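Local coordinates for protein N-glycosylase/DNA lyase (Methanocaldococcus jannaschii, PDB 3FHF) that is a DNA glycosylase/lyase of the all-helical helix-hairpin-helix superfamily, at residues R96-Y99 / I100-R104; L174-R177 / K178-I182; I11-I14 / E15-K18. One frame throughout, in Å; residues are numbered along the deposited sequence.

Interaction 1 of 3, residues R96-Y99 / I100-R104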
loop_
_atom_site.group_PDB
_atom_site.type_symbol
_atom_site.label_atom_id
_atom_site.label_comp_id
_atom_site.label_asym_id
_atom_site.label_seq_id
_atom_site.Cartn_x
_atom_site.Cartn_y
_atom_site.Cartn_z
ATOM N N ARG A 96 1.246 -3.007 -17.328
ATOM C CA ARG A 96 1.138 -1.827 -16.479
ATOM C C ARG A 96 0.825 -0.565 -17.276
ATOM O O ARG A 96 0.051 0.283 -16.828
ATOM C CB ARG A 96 2.420 -1.643 -15.658
ATOM C CG ARG A 96 2.797 -2.864 -14.822
ATOM C CD ARG A 96 1.630 -3.358 -13.956
ATOM N NE ARG A 96 1.878 -4.706 -13.447
ATOM C CZ ARG A 96 2.692 -4.994 -12.437
ATOM N NH1 ARG A 96 3.335 -4.025 -11.798
ATOM N NH2 ARG A 96 2.896 -6.260 -12.089
ATOM N N ALA A 97 1.418 -0.441 -18.459
ATOM C CA ALA A 97 1.173 0.719 -19.310
ATOM C C ALA A 97 -0.302 0.760 -19.716
ATOM O O ALA A 97 -0.909 1.831 -19.801
ATOM C CB ALA A 97 2.058 0.654 -20.554
ATOM N N GLU A 98 -0.869 -0.412 -19.977
ATOM C CA GLU A 98 -2.270 -0.501 -20.361
ATOM C C GLU A 98 -3.184 -0.138 -19.185
ATOM O O GLU A 98 -4.119 0.648 -19.339
ATOM C CB GLU A 98 -2.592 -1.911 -20.861
ATOM C CG GLU A 98 -4.076 -2.197 -20.949
ATOM C CD GLU A 98 -4.380 -3.578 -21.491
ATOM O OE1 GLU A 98 -3.646 -4.532 -21.148
ATOM O OE2 GLU A 98 -5.362 -3.710 -22.252
ATOM N N TYR A 99 -2.914 -0.709 -18.015
ATOM C CA TYR A 99 -3.722 -0.415 -16.833
ATOM C C TYR A 99 -3.751 1.086 -16.555
ATOM O O TYR A 99 -4.810 1.668 -16.296
ATOM C CB TYR A 99 -3.166 -1.120 -15.597
ATOM C CG TYR A 99 -3.164 -2.633 -15.650
ATOM C CD1 TYR A 99 -4.132 -3.334 -16.369
ATOM C CD2 TYR A 99 -2.216 -3.365 -14.933
ATOM C CE1 TYR A 99 -4.155 -4.732 -16.371
ATOM C CE2 TYR A 99 -2.233 -4.760 -14.928
ATOM C CZ TYR A 99 -3.203 -5.433 -15.649
ATOM O OH TYR A 99 -3.213 -6.809 -15.643
ATOM N N ILE A 100 -2.576 1.704 -16.602
ATOM C CA ILE A 100 -2.453 3.132 -16.346
ATOM C C ILE A 100 -3.282 3.970 -17.307
ATOM O O ILE A 100 -4.025 4.860 -16.883
ATOM C CB ILE A 100 -0.972 3.572 -16.411
ATOM C CG1 ILE A 100 -0.209 2.951 -15.236
ATOM C CG2 ILE A 100 -0.871 5.096 -16.377
ATOM C CD1 ILE A 100 1.292 3.167 -15.269
ATOM N N VAL A 101 -3.157 3.691 -18.600
ATOM C CA VAL A 101 -3.907 4.429 -19.609
ATOM C C VAL A 101 -5.407 4.284 -19.370
ATOM O O VAL A 101 -6.154 5.263 -19.439
ATOM C CB VAL A 101 -3.577 3.922 -21.039
ATOM C CG1 VAL A 101 -4.416 4.667 -22.068
ATOM C CG2 VAL A 101 -2.088 4.112 -21.329
ATOM N N LEU A 102 -5.844 3.059 -19.093
ATOM C CA LEU A 102 -7.259 2.796 -18.841
ATOM C C LEU A 102 -7.755 3.535 -17.603
ATOM O O LEU A 102 -8.893 4.009 -17.567
ATOM C CB LEU A 102 -7.501 1.296 -18.661
ATOM C CG LEU A 102 -7.277 0.416 -19.894
ATOM C CD1 LEU A 102 -7.395 -1.051 -19.509
ATOM C CD2 LEU A 102 -8.289 0.783 -20.973
ATOM N N ALA A 103 -6.896 3.638 -16.591
ATOM C CA ALA A 103 -7.259 4.314 -15.351
ATOM C C ALA A 103 -7.481 5.798 -15.565
ATOM O O ALA A 103 -8.045 6.475 -14.709
ATOM C CB ALA A 103 -6.172 4.102 -14.299
ATOM N N ARG A 104 -7.044 6.306 -16.711
ATOM C CA ARG A 104 -7.186 7.726 -17.000
ATOM C C ARG A 104 -8.625 8.232 -17.038
ATOM O O ARG A 104 -8.859 9.431 -16.895
ATOM C CB ARG A 104 -6.470 8.061 -18.308
ATOM C CG ARG A 104 -4.959 7.999 -18.176
ATOM C CD ARG A 104 -4.258 8.214 -19.499
ATOM N NE ARG A 104 -2.809 8.101 -19.358
ATOM C CZ ARG A 104 -1.960 8.151 -20.380
ATOM N NH1 ARG A 104 -2.419 8.311 -21.615
ATOM N NH2 ARG A 104 -0.654 8.050 -20.167
#

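Interaction 2 of 3, residues L174-R177 / K178-I182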
loop_
_atom_site.group_PDB
_atom_site.type_symbol
_atom_site.label_atom_id
_atom_site.label_comp_id
_atom_site.label_asym_id
_atom_site.label_seq_id
_atom_site.Cartn_x
_atom_site.Cartn_y
_atom_site.Cartn_z
ATOM N N LEU A 174 -6.466 -13.818 -2.593
ATOM C CA LEU A 174 -7.263 -13.203 -1.545
ATOM C C LEU A 174 -8.602 -12.695 -2.045
ATOM O O LEU A 174 -8.665 -11.714 -2.785
ATOM C CB LEU A 174 -6.498 -12.031 -0.933
ATOM C CG LEU A 174 -5.157 -12.339 -0.274
ATOM C CD1 LEU A 174 -4.379 -11.047 -0.089
ATOM C CD2 LEU A 174 -5.392 -13.036 1.057
ATOM N N SER A 175 -9.676 -13.361 -1.645
ATOM C CA SER A 175 -11.002 -12.918 -2.041
ATOM C C SER A 175 -11.321 -11.762 -1.101
ATOM O O SER A 175 -10.678 -11.619 -0.056
ATOM C CB SER A 175 -12.023 -14.034 -1.839
ATOM O OG SER A 175 -12.182 -14.312 -0.460
ATOM N N ARG A 176 -12.298 -10.936 -1.463
ATOM C CA ARG A 176 -12.676 -9.815 -0.614
ATOM C C ARG A 176 -12.853 -10.318 0.810
ATOM O O ARG A 176 -12.312 -9.753 1.760
ATOM C CB ARG A 176 -13.988 -9.192 -1.102
ATOM C CG ARG A 176 -14.573 -8.156 -0.150
ATOM C CD ARG A 176 -15.932 -7.665 -0.626
ATOM N NE ARG A 176 -16.600 -6.826 0.370
ATOM C CZ ARG A 176 -16.194 -5.610 0.724
ATOM N NH1 ARG A 176 -15.120 -5.072 0.162
ATOM N NH2 ARG A 176 -16.863 -4.933 1.647
ATOM N N ARG A 177 -13.610 -11.400 0.942
ATOM C CA ARG A 177 -13.890 -12.004 2.236
ATOM C C ARG A 177 -12.640 -12.342 3.036
ATOM O O ARG A 177 -12.573 -12.075 4.234
ATOM C CB ARG A 177 -14.712 -13.281 2.044
ATOM C CG ARG A 177 -15.007 -14.035 3.334
ATOM C CD ARG A 177 -15.526 -15.435 3.043
ATOM N NE ARG A 177 -14.577 -16.197 2.235
ATOM C CZ ARG A 177 -13.361 -16.545 2.639
ATOM N NH1 ARG A 177 -12.936 -16.206 3.850
ATOM N NH2 ARG A 177 -12.561 -17.221 1.827
ATOM N N LYS A 178 -11.660 -12.948 2.377
ATOM C CA LYS A 178 -10.430 -13.343 3.054
ATOM C C LYS A 178 -9.561 -12.137 3.392
ATOM O O LYS A 178 -8.892 -12.112 4.423
ATOM C CB LYS A 178 -9.636 -14.313 2.175
ATOM C CG LYS A 178 -8.434 -14.944 2.871
ATOM C CD LYS A 178 -8.863 -15.771 4.076
ATOM C CE LYS A 178 -7.668 -16.445 4.744
ATOM N NZ LYS A 178 -8.074 -17.293 5.910
ATOM N N TYR A 179 -9.574 -11.139 2.518
ATOM C CA TYR A 179 -8.767 -9.952 2.750
ATOM C C TYR A 179 -9.249 -9.230 3.999
ATOM O O TYR A 179 -8.453 -8.893 4.872
ATOM C CB TYR A 179 -8.820 -9.020 1.533
ATOM C CG TYR A 179 -7.707 -7.994 1.518
ATOM C CD1 TYR A 179 -7.772 -6.848 2.310
ATOM C CD2 TYR A 179 -6.566 -8.193 0.739
ATOM C CE1 TYR A 179 -6.722 -5.918 2.329
ATOM C CE2 TYR A 179 -5.510 -7.268 0.749
ATOM C CZ TYR A 179 -5.597 -6.133 1.546
ATOM O OH TYR A 179 -4.550 -5.221 1.557
ATOM N N LEU A 180 -10.557 -9.009 4.091
ATOM C CA LEU A 180 -11.136 -8.324 5.242
ATOM C C LEU A 180 -10.931 -9.119 6.511
ATOM O O LEU A 180 -10.799 -8.550 7.593
ATOM C CB LEU A 180 -12.638 -8.088 5.040
ATOM C CG LEU A 180 -13.064 -6.947 4.114
ATOM C CD1 LEU A 180 -12.485 -7.164 2.732
ATOM C CD2 LEU A 180 -14.588 -6.875 4.060
ATOM N N GLU A 181 -10.919 -10.440 6.381
ATOM C CA GLU A 181 -10.725 -11.306 7.534
ATOM C C GLU A 181 -9.312 -11.146 8.087
ATOM O O GLU A 181 -9.121 -10.974 9.291
ATOM C CB GLU A 181 -10.969 -12.765 7.139
ATOM C CG GLU A 181 -10.758 -13.759 8.263
ATOM C CD GLU A 181 -11.005 -15.191 7.820
ATOM O OE1 GLU A 181 -12.126 -15.479 7.345
ATOM O OE2 GLU A 181 -10.084 -16.028 7.946
ATOM N N ILE A 182 -8.318 -11.200 7.205
ATOM C CA ILE A 182 -6.930 -11.058 7.636
ATOM C C ILE A 182 -6.635 -9.624 8.082
ATOM O O ILE A 182 -5.820 -9.398 8.970
ATOM C CB ILE A 182 -5.965 -11.484 6.514
ATOM C CG1 ILE A 182 -6.091 -12.996 6.295
ATOM C CG2 ILE A 182 -4.536 -11.105 6.870
ATOM C CD1 ILE A 182 -5.200 -13.541 5.223
#

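Interaction 3 of 3, residues I11-I14 / E15-K18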
loop_
_atom_site.group_PDB
_atom_site.type_symbol
_atom_site.label_atom_id
_atom_site.label_comp_id
_atom_site.label_asym_id
_atom_site.label_seq_id
_atom_site.Cartn_x
_atom_site.Cartn_y
_atom_site.Cartn_z
ATOM N N ILE A 11 4.932 -7.664 20.318
ATOM C CA ILE A 11 4.275 -6.516 20.925
ATOM C C ILE A 11 5.316 -5.692 21.669
ATOM O O ILE A 11 5.338 -4.469 21.563
ATOM C CB ILE A 11 3.174 -6.947 21.925
ATOM C CG1 ILE A 11 2.049 -7.686 21.190
ATOM C CG2 ILE A 11 2.614 -5.722 22.646
ATOM C CD1 ILE A 11 1.312 -6.829 20.161
ATOM N N LYS A 12 6.183 -6.377 22.407
ATOM C CA LYS A 12 7.235 -5.732 23.191
ATOM C C LYS A 12 8.228 -4.969 22.321
ATOM O O LYS A 12 8.658 -3.877 22.679
ATOM C CB LYS A 12 7.982 -6.775 24.018
ATOM C CG LYS A 12 8.956 -6.189 25.017
ATOM C CD LYS A 12 9.623 -7.280 25.843
ATOM C CE LYS A 12 10.491 -6.683 26.938
ATOM N NZ LYS A 12 9.684 -5.831 27.855
ATOM N N LYS A 13 8.600 -5.562 21.191
ATOM C CA LYS A 13 9.526 -4.931 20.255
ATOM C C LYS A 13 8.925 -3.655 19.664
ATOM O O LYS A 13 9.589 -2.622 19.572
ATOM C CB LYS A 13 9.865 -5.901 19.121
ATOM C CG LYS A 13 10.816 -5.333 18.076
ATOM C CD LYS A 13 12.138 -4.875 18.694
ATOM C CE LYS A 13 13.151 -4.498 17.612
ATOM N NZ LYS A 13 14.499 -4.190 18.176
ATOM N N ILE A 14 7.667 -3.729 19.248
ATOM C CA ILE A 14 7.007 -2.562 18.678
ATOM C C ILE A 14 6.922 -1.426 19.699
ATOM O O ILE A 14 7.118 -0.262 19.354
ATOM C CB ILE A 14 5.602 -2.934 18.151
ATOM C CG1 ILE A 14 5.756 -3.822 16.914
ATOM C CG2 ILE A 14 4.807 -1.674 17.800
ATOM C CD1 ILE A 14 4.462 -4.459 16.430
ATOM N N GLU A 15 6.631 -1.758 20.955
ATOM C CA GLU A 15 6.556 -0.737 21.999
ATOM C C GLU A 15 7.943 -0.131 22.176
ATOM O O GLU A 15 8.087 1.045 22.516
ATOM C CB GLU A 15 6.088 -1.347 23.322
ATOM C CG GLU A 15 4.637 -1.817 23.325
ATOM C CD GLU A 15 3.635 -0.675 23.231
ATOM O OE1 GLU A 15 4.056 0.501 23.260
ATOM O OE2 GLU A 15 2.417 -0.956 23.137
ATOM N N GLU A 16 8.968 -0.944 21.949
ATOM C CA GLU A 16 10.344 -0.477 22.062
ATOM C C GLU A 16 10.627 0.528 20.938
ATOM O O GLU A 16 11.245 1.573 21.158
ATOM C CB GLU A 16 11.296 -1.664 21.955
ATOM C CG GLU A 16 12.341 -1.710 23.048
ATOM C CD GLU A 16 12.840 -3.119 23.315
ATOM O OE1 GLU A 16 13.472 -3.713 22.415
ATOM O OE2 GLU A 16 12.593 -3.633 24.427
ATOM N N LEU A 17 10.158 0.216 19.733
ATOM C CA LEU A 17 10.369 1.105 18.598
ATOM C C LEU A 17 9.624 2.424 18.800
ATOM O O LEU A 17 10.126 3.498 18.441
ATOM C CB LEU A 17 9.906 0.429 17.308
ATOM C CG LEU A 17 10.730 -0.776 16.840
ATOM C CD1 LEU A 17 10.100 -1.352 15.573
ATOM C CD2 LEU A 17 12.174 -0.349 16.575
ATOM N N LYS A 18 8.427 2.343 19.376
ATOM C CA LYS A 18 7.631 3.538 19.637
ATOM C C LYS A 18 8.343 4.455 20.628
ATOM O O LYS A 18 8.104 5.669 20.646
ATOM C CB LYS A 18 6.251 3.151 20.172
ATOM C CG LYS A 18 5.300 2.615 19.102
ATOM C CD LYS A 18 4.023 2.060 19.715
ATOM C CE LYS A 18 3.341 3.089 20.618
ATOM N NZ LYS A 18 2.250 2.464 21.428
HETATM O O HOH W 1 10.954 -3.728 26.429
#

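Interaction 1 of 3, residues R96-Y99 / I100-R104
R96 meets I100 one turn on in helix 93-103. Its carbonyl O accepts from I100 N at 3.0 Å, with an N-H...O angle of 166°. The same O lies 3.1 Å from I100 CG1, because that branch sits beside its own backbone N (chi1 -68°) and so leans back over the preceding turn. The R96 guanidinium turns elsewhere, and its NH1 bonds to A55 O. A97 O takes V101 N at 3.2 Å. V101 CG2 leans over the same oxygen. E98 O accepts from L102 N at 3.0 Å. The side chains of E98 and L102 run side by side and point the same way. The aliphatic part of E98 does the touching, with CG 3.8 Å from L102 CD1. Y99 O closes the series with A103 N at 2.9 Å. This bond is more bent, at 146°. A103 CB rests 3.4 Å from Y99 O. Outside the turn, I100 packs on C49 of helix 41-54 and on L81 of helix 78-87, and Y99 and L102 touch K131. The contact is therefore held by four backbone bonds, while side-chain carbons line the carbonyl oxygens. No side-chain charge pair links the two segments, so their cohesion is that of the helix itself.

Interaction 2 of 3, residues L174-R177 / K178-I182
R177 meets E181 one turn on, near the start of helix 176-192. Its chain bends at chi3 (58°), which brings the guanidinium round toward E181 until the two side chains lie side by side, pointing the same way. R177 NH1 to E181 OE1 is a long salt bridge of 3.7 Å. OE1 sits at the guanidinium edge, in its plane, yet the guanidinium and carboxylate planes are 50° apart. K178 takes the other oxygen, in a bond within 178-182. It has its CG anti to the backbone N (chi1 -172°), and a bend at chi2 carries the ammonium to E181. K178 NZ bonds to E181 OE2 at 3.1 Å, a salt bridge that comes from above the carboxylate plane. One carboxylate thus faces two cations, which probably helps to keep it ionised. L174, just before the helix, reaches forward. L174 CD2 touches K178 CG at 4.0 Å, and L174 CD1 lies 3.7 Å from Y179 CD2. The OH of Y179 bonds to A151 O and I153 N, so this ring ties the turn to the chain nearby. On another side, L180 CD2 lies 3.8 Å over one face of the R176 guanidinium, whose NH1 bonds to Y135 OH. S175 is the N-cap: S175 OG accepts from K178 N at 3.2 Å. S175 O takes Y179 N at 2.8 Å as the first helical bond. A serine N-cap followed by a salt-bridge network over the first two turns is the arrangement here, at the start of a long helix in the glycosylase fold.

Interaction 3 of 3, residues I11-I14 / E15-K18
E16 OE2 accepts from water 1 at 2.6 Å, and this water joins E16 to K12 one turn back in helix 5-18. Water 1 in turn accepts from K12 NZ at 2.8 Å. The charged ends themselves are 5.0 Å apart, K12 NZ to E16 OE2. K13 crosses E16 at about a right angle. K13 NZ stays 4.4 Å from E16 OE1, near but beyond a salt bridge. Under these side chains, L17 N bonds to K13 O at 2.9 Å. K18 N bonds to I14 O at the same length. E15 N and E16 N make the matching bonds to I11 O and K12 O. The bond to K12 O is the most bent of the four, with an N-H...O angle of 138°. E15 bends at chi2 (-68°), which turns its carboxylate toward the next turn. There E15 OE1 takes K18 NZ at 3.2 Å, on the syn side and somewhat out of the plane. The same ammonium bonds to V193 O, so K18 is held by a carboxylate and a backbone carbonyl. I14 turns to V193 and L195, while L17 packs on Y206 and L207 of helix 197-209. The result is an amphipathic helix. I14 and L17 make the buried side, K12 and E16 are exposed, and E15 and K18 lie at the border.

In the fold
From the N terminus the order is interaction 3, interaction 1, interaction 2. They run in series: none encloses or crosses another, and none closes a loop, since each lies within one unbroken stretch. Interaction 3 sits on helix 5-18 and joins it to helix 197-209, so the first helix of the chain packs on the last. Interaction 1, on helix 93-103, packs against helices 41-54 and 78-87. Its centre is about 40 Å from that of interaction 3, on the opposite side of the chain's centre. Interaction 2 opens helix 176-192, which packs on helix 155-163. Nearest atoms of interactions 1 and 2 are about 15 Å apart.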